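Local coordinates for protein fusarinine C esterase sidJ (Aspergillus fumigatus, PDB 6GUP) that hydrolyses the ester bonds of the siderophore fusarinine C, giving fusarinine and iron, but does not cleave triacetylfusarinine C, at residues Arg34-Leu39 with Pro64-Leu69; Pro13-His18 with Glu27-Thr32; Asp168-Gln173 with Ser253-Asp258; Val280-Ala285 with Thr297-Trp302; Gly209-Leu214 with Ser230-Leu235. One frame throughout, in Å; residues are numbered along the deposited sequence.

Overall arrangement
The five contacts lie in an alpha/beta-hydrolase fold, three on its central sheet and two among the helices and loops beside it. Contacts 1, 2 and 4 reach the same mixed sheet. Contact 2 is the edge hairpin, and contact 1 pairs strands 37-42 and 67-72 beside it, their centres about 11 Å apart. Contact 4, about 28 Å from contact 1 between centres, packs helix 295-307 on strand 278-283. Contact 3 touches contact 4 through R301, whose NH2 meets L256 O. Along the chain contact 2 comes first, then contact 1, then contact 3 with contact 5 lying between its two segments, and contact 4 last. Contacts 2 and 5 both meet the second subunit, consistent with the homodimer.

Contact 1: Arg34-Leu39 with Pro64-Leu69; sequences RKPHSL and PTEWSL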
# COMPACT_ATOMS: atom_id res chain seq x y z
N ARG A 34 25.63 -3.63 -14.33
CA ARG A 34 24.66 -4.13 -15.30
C ARG A 34 23.73 -5.16 -14.65
O ARG A 34 24.19 -6.03 -13.90
CB ARG A 34 25.40 -4.76 -16.49
CG ARG A 34 24.59 -4.83 -17.78
CD ARG A 34 25.35 -5.56 -18.87
NE ARG A 34 24.47 -6.43 -19.65
CZ ARG A 34 23.65 -6.04 -20.64
NH1 ARG A 34 23.58 -4.76 -21.01
NH2 ARG A 34 22.90 -6.94 -21.26
N LYS A 35 22.43 -5.04 -14.93
CA LYS A 35 21.39 -5.86 -14.31
C LYS A 35 20.37 -6.30 -15.36
O LYS A 35 19.22 -5.86 -15.32
CB LYS A 35 20.66 -5.07 -13.22
CG LYS A 35 21.52 -4.56 -12.09
CD LYS A 35 22.05 -5.68 -11.21
CE LYS A 35 22.74 -5.09 -10.00
NZ LYS A 35 23.41 -6.09 -9.14
N PRO A 36 20.77 -7.17 -16.30
CA PRO A 36 19.82 -7.64 -17.32
C PRO A 36 18.69 -8.53 -16.76
O PRO A 36 17.63 -8.62 -17.39
CB PRO A 36 20.71 -8.43 -18.29
CG PRO A 36 21.88 -8.85 -17.48
CD PRO A 36 22.11 -7.78 -16.46
N HIS A 37 18.91 -9.15 -15.60
CA HIS A 37 17.97 -10.09 -15.00
C HIS A 37 17.21 -9.47 -13.83
O HIS A 37 17.68 -8.50 -13.22
CB HIS A 37 18.73 -11.34 -14.55
CG HIS A 37 19.68 -11.87 -15.57
ND1 HIS A 37 19.27 -12.29 -16.82
CD2 HIS A 37 21.02 -12.05 -15.54
CE1 HIS A 37 20.31 -12.70 -17.51
NE2 HIS A 37 21.39 -12.57 -16.76
N SER A 38 16.04 -10.03 -13.53
CA SER A 38 15.10 -9.46 -12.56
C SER A 38 14.47 -10.52 -11.67
O SER A 38 14.01 -11.55 -12.15
CB SER A 38 13.98 -8.72 -13.30
OG SER A 38 14.50 -7.70 -14.14
N LEU A 39 14.45 -10.25 -10.36
CA LEU A 39 13.71 -11.06 -9.39
C LEU A 39 12.57 -10.22 -8.82
O LEU A 39 12.81 -9.27 -8.07
CB LEU A 39 14.65 -11.52 -8.26
CG LEU A 39 14.05 -12.40 -7.15
CD1 LEU A 39 13.54 -13.71 -7.71
CD2 LEU A 39 15.08 -12.65 -6.06
N PRO A 64 26.62 -7.75 -6.06
CA PRO A 64 27.62 -8.16 -7.06
C PRO A 64 27.08 -8.87 -8.32
O PRO A 64 27.81 -8.97 -9.31
CB PRO A 64 28.54 -9.12 -6.28
CG PRO A 64 27.71 -9.60 -5.14
CD PRO A 64 26.86 -8.42 -4.76
N THR A 65 25.84 -9.35 -8.28
CA THR A 65 25.28 -10.20 -9.34
C THR A 65 24.69 -9.38 -10.50
O THR A 65 24.68 -8.14 -10.45
CB THR A 65 24.19 -11.14 -8.78
OG1 THR A 65 23.05 -10.38 -8.36
CG2 THR A 65 24.72 -11.95 -7.59
N GLU A 66 24.22 -10.08 -11.53
CA GLU A 66 23.48 -9.47 -12.65
C GLU A 66 21.94 -9.46 -12.44
O GLU A 66 21.19 -9.21 -13.38
CB GLU A 66 23.84 -10.19 -13.96
CG GLU A 66 25.22 -9.84 -14.49
CD GLU A 66 25.44 -10.31 -15.92
OE1 GLU A 66 25.17 -11.49 -16.20
OE2 GLU A 66 25.89 -9.49 -16.75
N TRP A 67 21.49 -9.71 -11.20
CA TRP A 67 20.08 -9.66 -10.84
C TRP A 67 19.79 -8.43 -9.98
O TRP A 67 20.56 -8.12 -9.07
CB TRP A 67 19.69 -10.90 -10.03
CG TRP A 67 19.84 -12.18 -10.78
CD1 TRP A 67 20.97 -12.91 -10.94
CD2 TRP A 67 18.80 -12.88 -11.48
NE1 TRP A 67 20.71 -14.03 -11.70
CE2 TRP A 67 19.39 -14.03 -12.05
CE3 TRP A 67 17.44 -12.64 -11.69
CZ2 TRP A 67 18.65 -14.95 -12.80
CZ3 TRP A 67 16.70 -13.55 -12.44
CH2 TRP A 67 17.32 -14.69 -12.99
N SER A 68 18.69 -7.74 -10.28
CA SER A 68 18.17 -6.69 -9.40
C SER A 68 16.83 -7.14 -8.81
O SER A 68 16.02 -7.77 -9.49
CB SER A 68 18.01 -5.36 -10.15
OG SER A 68 16.92 -5.39 -11.04
N LEU A 69 16.62 -6.82 -7.53
CA LEU A 69 15.44 -7.24 -6.79
C LEU A 69 14.33 -6.20 -6.93
O LEU A 69 14.58 -5.01 -6.77
CB LEU A 69 15.80 -7.43 -5.31
CG LEU A 69 14.70 -7.82 -4.32
CD1 LEU A 69 14.13 -9.20 -4.64
CD2 LEU A 69 15.25 -7.80 -2.90
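H37 and W67, paired in register on one face of the sheet, both hold CG anti to the carbonyl carbon, beside the backbone N (chi1 -47° and -63°). They belong to the parallel strands 37-42 and 67-72 of a beta-alpha-beta unit, with helix 55-61 in the crossover. H37 CB sits over the indole face, 3.4 Å from the centroid of the six-membered ring of W67, a CH-pi contact; the two rings meet obliquely. A large flat indole suits this place, since it can receive H37 while its rim passes S38 O, and the indole also packs on L349 and V353 of helix 335-353. Further along the same face, L39 CD2 rests 3.8 Å from L69 CD1, the two leucines side by side and pointing the same way.

Backbone bonds tie the strands: S68 N to H37 O, 3.2 Å, and L39 N to S68 O, 3.1 Å. On the other face S38 and S68 are small and polar, and both hydroxyls meet K104 NZ; S68 OG also bonds E27 OE2. Before the strands begin, K35, bent at chi2 and extended beyond, has its ammonium at the loop, where NZ also meets Q63 O. K35 NZ gives T65 O a 2.7 Å hydrogen bond from above the carbonyl plane.

Contact 2: Pro13-His18 with Glu27-Thr32; sequences PGILHH and EYTTTT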
# COMPACT_ATOMS: atom_id res chain seq x y z
N PRO A 13 18.62 2.03 -0.54
CA PRO A 13 18.54 2.78 -1.80
C PRO A 13 17.91 2.00 -2.94
O PRO A 13 18.00 0.77 -2.99
CB PRO A 13 20.01 3.08 -2.13
CG PRO A 13 20.75 2.91 -0.85
CD PRO A 13 20.02 1.83 -0.12
N GLY A 14 17.28 2.72 -3.87
CA GLY A 14 16.63 2.09 -5.01
C GLY A 14 15.90 3.04 -5.93
O GLY A 14 16.11 4.25 -5.89
N ILE A 15 15.03 2.46 -6.77
CA ILE A 15 14.24 3.20 -7.75
C ILE A 15 12.77 2.83 -7.59
O ILE A 15 12.43 1.64 -7.64
CB ILE A 15 14.69 2.88 -9.20
CG1 ILE A 15 16.20 3.14 -9.36
CG2 ILE A 15 13.89 3.69 -10.22
CD1 ILE A 15 16.76 2.85 -10.74
N LEU A 16 11.92 3.83 -7.41
CA LEU A 16 10.47 3.63 -7.37
C LEU A 16 9.89 3.80 -8.77
O LEU A 16 9.97 4.89 -9.35
CB LEU A 16 9.81 4.61 -6.40
CG LEU A 16 8.32 4.38 -6.10
CD1 LEU A 16 8.10 3.07 -5.35
CD2 LEU A 16 7.75 5.55 -5.31
N HIS A 17 9.30 2.73 -9.30
CA HIS A 17 8.68 2.72 -10.62
C HIS A 17 7.16 2.74 -10.52
O HIS A 17 6.60 2.39 -9.49
CB HIS A 17 9.08 1.47 -11.39
CG HIS A 17 10.56 1.26 -11.49
ND1 HIS A 17 11.29 1.67 -12.58
CD2 HIS A 17 11.44 0.68 -10.64
CE1 HIS A 17 12.56 1.36 -12.40
NE2 HIS A 17 12.68 0.76 -11.23
N HIS A 18 6.52 3.15 -11.61
CA HIS A 18 5.07 3.04 -11.77
C HIS A 18 4.79 2.11 -12.95
O HIS A 18 5.00 2.49 -14.10
CB HIS A 18 4.46 4.43 -12.04
CG HIS A 18 4.00 5.14 -10.81
ND1 HIS A 18 2.67 5.26 -10.48
CD2 HIS A 18 4.69 5.77 -9.83
CE1 HIS A 18 2.56 5.93 -9.35
NE2 HIS A 18 3.77 6.25 -8.93
N GLU A 27 12.57 -1.06 -7.03
CA GLU A 27 13.78 -1.78 -7.42
C GLU A 27 14.90 -1.46 -6.44
O GLU A 27 15.23 -0.29 -6.26
CB GLU A 27 14.21 -1.36 -8.83
CG GLU A 27 15.40 -2.13 -9.39
CD GLU A 27 15.82 -1.66 -10.78
OE1 GLU A 27 15.39 -0.58 -11.22
OE2 GLU A 27 16.60 -2.39 -11.42
N TYR A 28 15.50 -2.49 -5.85
CA TYR A 28 16.62 -2.31 -4.91
C TYR A 28 17.88 -2.18 -5.74
O TYR A 28 18.20 -3.08 -6.52
CB TYR A 28 16.76 -3.50 -3.97
CG TYR A 28 15.64 -3.65 -2.96
CD1 TYR A 28 14.36 -4.05 -3.36
CD2 TYR A 28 15.85 -3.42 -1.60
CE1 TYR A 28 13.33 -4.20 -2.44
CE2 TYR A 28 14.83 -3.57 -0.68
CZ TYR A 28 13.57 -3.95 -1.10
OH TYR A 28 12.55 -4.09 -0.19
N THR A 29 18.59 -1.07 -5.59
CA THR A 29 19.84 -0.86 -6.32
C THR A 29 20.69 0.23 -5.68
O THR A 29 20.18 1.29 -5.30
CB THR A 29 19.59 -0.54 -7.82
OG1 THR A 29 20.85 -0.31 -8.48
CG2 THR A 29 18.69 0.67 -8.01
N THR A 30 21.99 -0.05 -5.56
CA THR A 30 22.96 0.90 -5.04
C THR A 30 24.02 1.32 -6.07
O THR A 30 24.81 2.21 -5.78
CB THR A 30 23.71 0.31 -3.82
OG1 THR A 30 24.45 -0.86 -4.22
CG2 THR A 30 22.73 -0.07 -2.72
N THR A 31 24.03 0.71 -7.27
CA THR A 31 25.19 0.85 -8.16
C THR A 31 24.92 0.91 -9.68
O THR A 31 23.83 0.61 -10.17
CB THR A 31 26.24 -0.24 -7.85
OG1 THR A 31 27.37 -0.12 -8.72
CG2 THR A 31 25.65 -1.64 -7.96
N THR A 32 25.98 1.33 -10.38
CA THR A 32 26.07 1.43 -11.84
C THR A 32 25.96 0.10 -12.58
O THR A 32 25.60 0.07 -13.76
CB THR A 32 27.44 2.04 -12.23
OG1 THR A 32 27.85 3.00 -11.25
CG2 THR A 32 27.41 2.71 -13.59
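The beta hairpin of strands 12-18 and 24-28 forms the edge of the sheet within this chain, and here its arms pair antiparallel through I15 and E27. This is a hydrogen-bonded pair: I15 N reaches E27 O, and E27 N reaches I15 O, each at 2.8 Å. Beside it, G14 and Y28 form a non-hydrogen-bonded pair; having no side chain, G14 lets E27 O come within 3.0 Å of its CA. T29 N bonds to P13 O past the strand end.

E27 CG is anti to the backbone N (chi1 -176°); the extended chain beyond lies beside I15, and OE1 meets the imidazole of H17. H17 NE2 gives E27 OE1 a 3.0 Å bond, in the imidazole plane and on the anti side of OE1, tilted out of the carboxylate plane. Y99 OH bonds H17 ND1. A long acid suits this place because its two oxygens serve H17 and S68 OG. I15 CG1 packs on T29 CG2, 3.8 Å away. Beyond, P13-L16 pair with a strand of the second subunit: an edge hairpin carrying one sheet across a dimer interface.

Contact 3: Asp168-Gln173 with Ser253-Asp258; sequences DREAIQ and SSDLSD
E170 and S254 form the close-packed part of this contact, where the first turn of helix 168-178 meets a loop. S254 OG donates to the syn lone pair of E170 OE2, 2.7 Å away, and S254 N reaches E170 OE1 at 3.0 Å from above the carboxylate plane. One carboxylate thus takes both the hydroxyl and the N-H of a single serine, a task glutamate suits because its chain, extended beyond CG, spans the distance.

The solvent side is held by charge. R169, extended from CG to NE, meets the exposed D255 tip to tip, with guanidinium and carboxylate planes only 2° apart. R169 NH2 lies 2.9 Å from D255 OD1 and NH1 3.1 Å from OD2, both on the syn side, somewhat out of plane. R169 NH2 also makes a weak bond to S253 OG, whose stronger partner is D250. The arginine probably offsets the negative charges of E170 and of E241, which also lies close to D255. The contact thus joins a type I beta turn, S253-L256, to the first turn of a helix through a glutamate-serine pair and an end-on, two-nitrogen salt bridge.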
# COMPACT_ATOMS: atom_id res chain seq x y z
N ASP A 168 -3.25 -21.16 5.50
CA ASP A 168 -3.87 -20.32 6.53
C ASP A 168 -4.92 -21.10 7.32
O ASP A 168 -5.03 -20.93 8.54
CB ASP A 168 -4.53 -19.07 5.92
CG ASP A 168 -3.52 -18.05 5.43
OD1 ASP A 168 -2.56 -17.75 6.16
OD2 ASP A 168 -3.71 -17.53 4.30
N ARG A 169 -5.68 -21.93 6.62
CA ARG A 169 -6.65 -22.83 7.25
C ARG A 169 -6.00 -23.71 8.32
O ARG A 169 -6.48 -23.77 9.45
CB ARG A 169 -7.35 -23.70 6.20
CG ARG A 169 -8.01 -24.95 6.75
CD ARG A 169 -8.72 -25.76 5.69
NE ARG A 169 -9.10 -27.06 6.26
CZ ARG A 169 -8.42 -28.20 6.15
NH1 ARG A 169 -8.89 -29.30 6.74
NH2 ARG A 169 -7.29 -28.29 5.45
N GLU A 170 -4.92 -24.39 7.94
CA GLU A 170 -4.18 -25.25 8.88
C GLU A 170 -3.41 -24.47 9.94
O GLU A 170 -3.19 -24.99 11.04
CB GLU A 170 -3.25 -26.21 8.13
CG GLU A 170 -4.00 -27.36 7.46
CD GLU A 170 -3.08 -28.43 6.92
OE1 GLU A 170 -2.06 -28.08 6.28
OE2 GLU A 170 -3.39 -29.62 7.10
N ALA A 171 -3.01 -23.24 9.63
CA ALA A 171 -2.40 -22.35 10.63
C ALA A 171 -3.39 -21.97 11.74
O ALA A 171 -3.01 -21.90 12.91
CB ALA A 171 -1.84 -21.10 9.97
N ILE A 172 -4.65 -21.73 11.37
CA ILE A 172 -5.70 -21.43 12.34
C ILE A 172 -6.03 -22.65 13.21
O ILE A 172 -6.21 -22.52 14.42
CB ILE A 172 -6.97 -20.86 11.65
CG1 ILE A 172 -6.66 -19.48 11.06
CG2 ILE A 172 -8.13 -20.74 12.64
CD1 ILE A 172 -7.71 -18.93 10.11
N GLN A 173 -6.09 -23.84 12.59
CA GLN A 173 -6.24 -25.11 13.32
C GLN A 173 -5.16 -25.30 14.39
O GLN A 173 -5.44 -25.78 15.49
CB GLN A 173 -6.21 -26.30 12.35
CG GLN A 173 -7.44 -26.44 11.48
CD GLN A 173 -7.30 -27.52 10.41
OE1 GLN A 173 -6.36 -28.32 10.43
NE2 GLN A 173 -8.25 -27.56 9.48
N SER A 253 -2.80 -26.83 1.83
CA SER A 253 -3.20 -27.73 2.92
C SER A 253 -2.69 -29.15 2.69
O SER A 253 -2.70 -29.65 1.57
CB SER A 253 -4.72 -27.75 3.12
OG SER A 253 -5.14 -26.65 3.90
N SER A 254 -2.24 -29.79 3.77
CA SER A 254 -1.64 -31.12 3.72
C SER A 254 -2.62 -32.26 3.43
O SER A 254 -2.19 -33.33 3.01
CB SER A 254 -0.89 -31.40 5.03
OG SER A 254 -1.78 -31.51 6.13
N ASP A 255 -3.91 -32.04 3.66
CA ASP A 255 -4.94 -33.07 3.44
C ASP A 255 -5.70 -32.94 2.10
O ASP A 255 -6.73 -33.59 1.91
CB ASP A 255 -5.93 -33.12 4.63
CG ASP A 255 -6.74 -31.84 4.79
OD1 ASP A 255 -6.32 -30.78 4.29
OD2 ASP A 255 -7.80 -31.90 5.45
N LEU A 256 -5.19 -32.11 1.18
CA LEU A 256 -5.74 -32.04 -0.18
C LEU A 256 -5.39 -33.31 -0.93
O LEU A 256 -4.30 -33.85 -0.79
CB LEU A 256 -5.19 -30.83 -0.94
CG LEU A 256 -5.48 -29.43 -0.39
CD1 LEU A 256 -4.90 -28.38 -1.33
CD2 LEU A 256 -6.96 -29.19 -0.17
N SER A 257 -6.34 -33.79 -1.75
CA SER A 257 -6.15 -35.01 -2.52
C SER A 257 -5.21 -34.79 -3.70
O SER A 257 -4.94 -33.65 -4.09
CB SER A 257 -7.50 -35.53 -3.03
OG SER A 257 -8.06 -34.64 -3.98
N ASP A 258 -4.73 -35.89 -4.27
CA ASP A 258 -3.91 -35.85 -5.49
C ASP A 258 -4.68 -35.31 -6.70
O ASP A 258 -4.08 -34.71 -7.59
CB ASP A 258 -3.34 -37.24 -5.81
CG ASP A 258 -2.23 -37.66 -4.85
OD1 ASP A 258 -1.36 -36.83 -4.52
OD2 ASP A 258 -2.23 -38.84 -4.44

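Contact 4: Val280-Ala285 with Thr297-Trp302; sequences VLFSGA and TLLSRW
Strand 278-283 and helix 295-307 run nearly antiparallel, their local axes at 167° and 10.8 Å apart; V280 and F282, alternate residues of the strand, point their side chains at the helix. The aromatic ring of F282 is the centre. L299 CD2 lies over its face, 3.8 Å from the ring centroid in a CH-pi contact, while L299 CG comes 3.5 Å from F282 CE2; the two side chains slide past each other in opposite directions. L298 CD2, on the same turn of helix, approaches F282 CZ to 3.6 Å. W302 meets the ring obliquely, its CZ3 3.4 Å from F282 CZ, with the planes 62° apart.

The smaller V280 packs beside F282. Its CG1, anti to the backbone N (chi1 178°), sits 3.6 Å from L299 CD2 and lies at the indole edge, 4.0 Å from W302 CZ3. A branched side chain fits well here, between a leucine methyl and a ring rim. Elsewhere W302 stacks on F265, and both F282 and L299 touch I321 of strand 320-322, which completes this beta-alpha-beta unit. F282 lies near, without touching, the probable Ser-His-Asp triad of S123, H327 and D286. All five touching side chains are buried and meet through carbon atoms alone, which implies that this interface rests on close fit and exclusion of water; polar links lie outside it, as K295 NZ to S283 O and G284 O.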
# COMPACT_ATOMS: atom_id res chain seq x y z
N VAL A 280 10.54 -24.77 -4.02
CA VAL A 280 9.81 -24.51 -2.77
C VAL A 280 10.79 -24.58 -1.60
O VAL A 280 11.53 -25.55 -1.45
CB VAL A 280 8.67 -25.53 -2.57
CG1 VAL A 280 7.94 -25.30 -1.25
CG2 VAL A 280 7.69 -25.46 -3.73
N LEU A 281 10.79 -23.53 -0.77
CA LEU A 281 11.64 -23.45 0.41
C LEU A 281 10.78 -23.43 1.67
O LEU A 281 10.29 -22.38 2.09
CB LEU A 281 12.53 -22.20 0.36
CG LEU A 281 13.50 -22.07 -0.82
CD1 LEU A 281 14.20 -20.73 -0.76
CD2 LEU A 281 14.51 -23.20 -0.83
N PHE A 282 10.58 -24.61 2.27
CA PHE A 282 9.90 -24.72 3.55
C PHE A 282 10.79 -24.26 4.69
O PHE A 282 12.02 -24.33 4.60
CB PHE A 282 9.44 -26.16 3.86
CG PHE A 282 8.08 -26.53 3.32
CD1 PHE A 282 7.13 -25.58 2.90
CD2 PHE A 282 7.72 -27.87 3.28
CE1 PHE A 282 5.89 -25.98 2.43
CE2 PHE A 282 6.48 -28.27 2.81
CZ PHE A 282 5.56 -27.32 2.39
N SER A 283 10.16 -23.84 5.78
CA SER A 283 10.85 -23.47 7.01
C SER A 283 10.75 -24.65 7.98
O SER A 283 9.65 -25.11 8.29
CB SER A 283 10.24 -22.20 7.59
OG SER A 283 10.59 -21.07 6.81
N GLY A 284 11.90 -25.15 8.43
CA GLY A 284 11.96 -26.34 9.28
C GLY A 284 11.35 -26.19 10.66
O GLY A 284 10.79 -27.16 11.20
N ALA A 285 11.45 -24.99 11.22
CA ALA A 285 10.82 -24.66 12.50
C ALA A 285 9.65 -23.69 12.29
O ALA A 285 9.45 -22.77 13.09
CB ALA A 285 11.85 -24.06 13.44
N THR A 297 6.48 -35.42 3.37
CA THR A 297 5.39 -35.99 2.58
C THR A 297 4.72 -34.91 1.72
O THR A 297 4.45 -35.14 0.55
CB THR A 297 4.33 -36.67 3.48
OG1 THR A 297 4.95 -37.66 4.29
CG2 THR A 297 3.22 -37.34 2.64
N LEU A 298 4.49 -33.74 2.32
CA LEU A 298 3.84 -32.63 1.62
C LEU A 298 4.63 -32.16 0.39
O LEU A 298 4.05 -31.95 -0.68
CB LEU A 298 3.60 -31.45 2.58
CG LEU A 298 2.79 -30.26 2.07
CD1 LEU A 298 1.43 -30.70 1.54
CD2 LEU A 298 2.62 -29.23 3.18
N LEU A 299 5.95 -32.01 0.53
CA LEU A 299 6.82 -31.61 -0.59
C LEU A 299 6.88 -32.66 -1.71
O LEU A 299 6.87 -32.30 -2.89
CB LEU A 299 8.25 -31.29 -0.12
CG LEU A 299 8.52 -29.95 0.58
CD1 LEU A 299 10.00 -29.82 0.90
CD2 LEU A 299 8.05 -28.76 -0.24
N SER A 300 6.95 -33.94 -1.34
CA SER A 300 6.99 -35.03 -2.32
C SER A 300 5.68 -35.14 -3.10
O SER A 300 5.69 -35.43 -4.30
CB SER A 300 7.32 -36.37 -1.65
OG SER A 300 6.38 -36.68 -0.63
N ARG A 301 4.55 -34.91 -2.43
CA ARG A 301 3.24 -34.89 -3.08
C ARG A 301 3.09 -33.70 -4.04
O ARG A 301 2.50 -33.84 -5.11
CB ARG A 301 2.11 -34.91 -2.05
CG ARG A 301 2.02 -36.23 -1.30
CD ARG A 301 0.86 -36.25 -0.32
NE ARG A 301 -0.41 -36.30 -1.04
CZ ARG A 301 -1.44 -35.46 -0.90
NH1 ARG A 301 -1.43 -34.45 -0.03
NH2 ARG A 301 -2.53 -35.66 -1.65
N TRP A 302 3.64 -32.54 -3.66
CA TRP A 302 3.69 -31.38 -4.56
C TRP A 302 4.63 -31.64 -5.74
O TRP A 302 4.31 -31.29 -6.87
CB TRP A 302 4.12 -30.10 -3.83
CG TRP A 302 3.13 -29.59 -2.81
CD1 TRP A 302 1.86 -30.04 -2.58
CD2 TRP A 302 3.34 -28.50 -1.91
NE1 TRP A 302 1.27 -29.31 -1.57
CE2 TRP A 302 2.16 -28.35 -1.15
CE3 TRP A 302 4.41 -27.63 -1.67
CZ2 TRP A 302 2.02 -27.37 -0.16
CZ3 TRP A 302 4.27 -26.65 -0.68
CH2 TRP A 302 3.08 -26.53 0.06

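Contact 5: Gly209-Leu214 with Ser230-Leu235; sequences GTDVLL and SARRFL
L214 and F234 meet at the apolar centre of this contact, where the short strand 211-213 runs past the capped N-terminus of helix 231-238. The side chains cross at about a right angle, and L214 CD1 reaches F234 CB at 3.6 Å. CG of F234 is anti to the backbone N (chi1 173°), and its ring packs on L195 and A199 of helix 185-205. Beside them V212 CB lies 4.2 Å from A231 CB; alanine is small enough to let the strand come close to the first turn of the helix.

Further out the backbones join. A231 N, at the start of the helix, gives V212 O a 2.8 Å bond nearly along the C=O axis. S230 is the N-cap, its OG accepting from R233 N at 3.1 Å and also meeting W81 O. This cap suits serine, whose short side chain folds back to a helix N-H.

The polar edge is a salt bridge between D211 and R232. NE and NH2 grip OD1 side-on, both from above the same face of the carboxylate, with OD1 in the guanidinium plane, and a weak bond runs from NH2 to OD2. The strand also pairs antiparallel with a strand of the second subunit, L213 packing on L213 of that chain. One water joins the segments, giving a hydrogen bond to D211 OD1 at 2.9 Å and accepting one from R232 N at 3.1 Å.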
# COMPACT_ATOMS: atom_id res chain seq x y z
N GLY A 209 -22.75 -6.94 -2.85
CA GLY A 209 -21.68 -5.97 -3.06
C GLY A 209 -21.04 -5.39 -1.80
O GLY A 209 -19.98 -4.76 -1.90
N THR A 210 -21.66 -5.58 -0.64
CA THR A 210 -21.10 -5.10 0.63
C THR A 210 -20.15 -6.12 1.24
O THR A 210 -20.20 -7.31 0.91
CB THR A 210 -22.19 -4.78 1.68
OG1 THR A 210 -22.90 -5.98 2.03
CG2 THR A 210 -23.17 -3.75 1.16
N ASP A 211 -19.30 -5.64 2.14
CA ASP A 211 -18.39 -6.47 2.92
C ASP A 211 -18.48 -6.07 4.38
O ASP A 211 -18.20 -4.92 4.73
CB ASP A 211 -16.95 -6.32 2.43
CG ASP A 211 -16.61 -7.26 1.29
OD1 ASP A 211 -16.65 -8.49 1.50
OD2 ASP A 211 -16.31 -6.77 0.18
N VAL A 212 -18.87 -7.01 5.24
CA VAL A 212 -18.89 -6.80 6.68
C VAL A 212 -17.49 -7.10 7.21
O VAL A 212 -17.08 -8.26 7.26
CB VAL A 212 -19.94 -7.70 7.38
CG1 VAL A 212 -19.94 -7.46 8.89
CG2 VAL A 212 -21.32 -7.44 6.80
N LEU A 213 -16.76 -6.06 7.60
CA LEU A 213 -15.43 -6.21 8.17
C LEU A 213 -15.56 -6.63 9.63
O LEU A 213 -16.23 -5.96 10.41
CB LEU A 213 -14.63 -4.90 8.09
CG LEU A 213 -14.47 -4.26 6.70
CD1 LEU A 213 -13.59 -3.03 6.84
CD2 LEU A 213 -13.89 -5.23 5.68
N LEU A 214 -14.94 -7.76 9.97
CA LEU A 214 -14.98 -8.28 11.34
C LEU A 214 -14.00 -7.49 12.20
O LEU A 214 -13.03 -6.92 11.68
CB LEU A 214 -14.65 -9.77 11.36
CG LEU A 214 -15.58 -10.66 10.52
CD1 LEU A 214 -15.01 -12.06 10.38
CD2 LEU A 214 -16.98 -10.71 11.10
N SER A 230 -12.77 -9.43 6.14
CA SER A 230 -14.19 -9.39 5.85
C SER A 230 -14.81 -10.71 6.28
O SER A 230 -14.11 -11.71 6.47
CB SER A 230 -14.45 -9.14 4.36
OG SER A 230 -14.11 -10.27 3.58
N ALA A 231 -16.13 -10.71 6.44
CA ALA A 231 -16.88 -11.92 6.79
C ALA A 231 -16.72 -13.01 5.74
O ALA A 231 -16.51 -14.18 6.08
CB ALA A 231 -18.35 -11.59 6.99
N ARG A 232 -16.82 -12.63 4.47
CA ARG A 232 -16.66 -13.57 3.36
C ARG A 232 -15.26 -14.17 3.28
O ARG A 232 -15.12 -15.36 3.01
CB ARG A 232 -17.01 -12.92 2.02
CG ARG A 232 -18.51 -12.74 1.82
CD ARG A 232 -18.83 -12.28 0.41
NE ARG A 232 -18.37 -10.92 0.15
CZ ARG A 232 -18.61 -10.24 -0.98
NH1 ARG A 232 -19.32 -10.78 -1.97
NH2 ARG A 232 -18.15 -9.00 -1.12
N ARG A 233 -14.25 -13.34 3.52
CA ARG A 233 -12.87 -13.83 3.52
C ARG A 233 -12.59 -14.76 4.69
O ARG A 233 -11.94 -15.79 4.52
CB ARG A 233 -11.86 -12.69 3.52
CG ARG A 233 -10.51 -13.20 3.10
CD ARG A 233 -9.35 -12.22 3.21
NE ARG A 233 -8.11 -12.96 3.41
CZ ARG A 233 -7.58 -13.84 2.55
NH1 ARG A 233 -8.15 -14.11 1.38
NH2 ARG A 233 -6.44 -14.46 2.87
N PHE A 234 -13.08 -14.39 5.87
CA PHE A 234 -12.92 -15.23 7.06
C PHE A 234 -13.58 -16.60 6.89
O PHE A 234 -13.01 -17.61 7.31
CB PHE A 234 -13.46 -14.50 8.29
CG PHE A 234 -13.48 -15.36 9.53
CD1 PHE A 234 -12.42 -15.33 10.43
CD2 PHE A 234 -14.55 -16.19 9.78
CE1 PHE A 234 -12.43 -16.13 11.56
CE2 PHE A 234 -14.57 -16.99 10.91
CZ PHE A 234 -13.52 -16.96 11.80
N LEU A 235 -14.77 -16.63 6.30
CA LEU A 235 -15.49 -17.90 6.05
C LEU A 235 -14.73 -18.87 5.17
O LEU A 235 -14.78 -20.08 5.39
CB LEU A 235 -16.88 -17.66 5.43
CG LEU A 235 -18.03 -17.29 6.37
CD1 LEU A 235 -19.32 -17.26 5.58
CD2 LEU A 235 -18.14 -18.26 7.54
O HOH W 1 -17.94 -9.88 3.73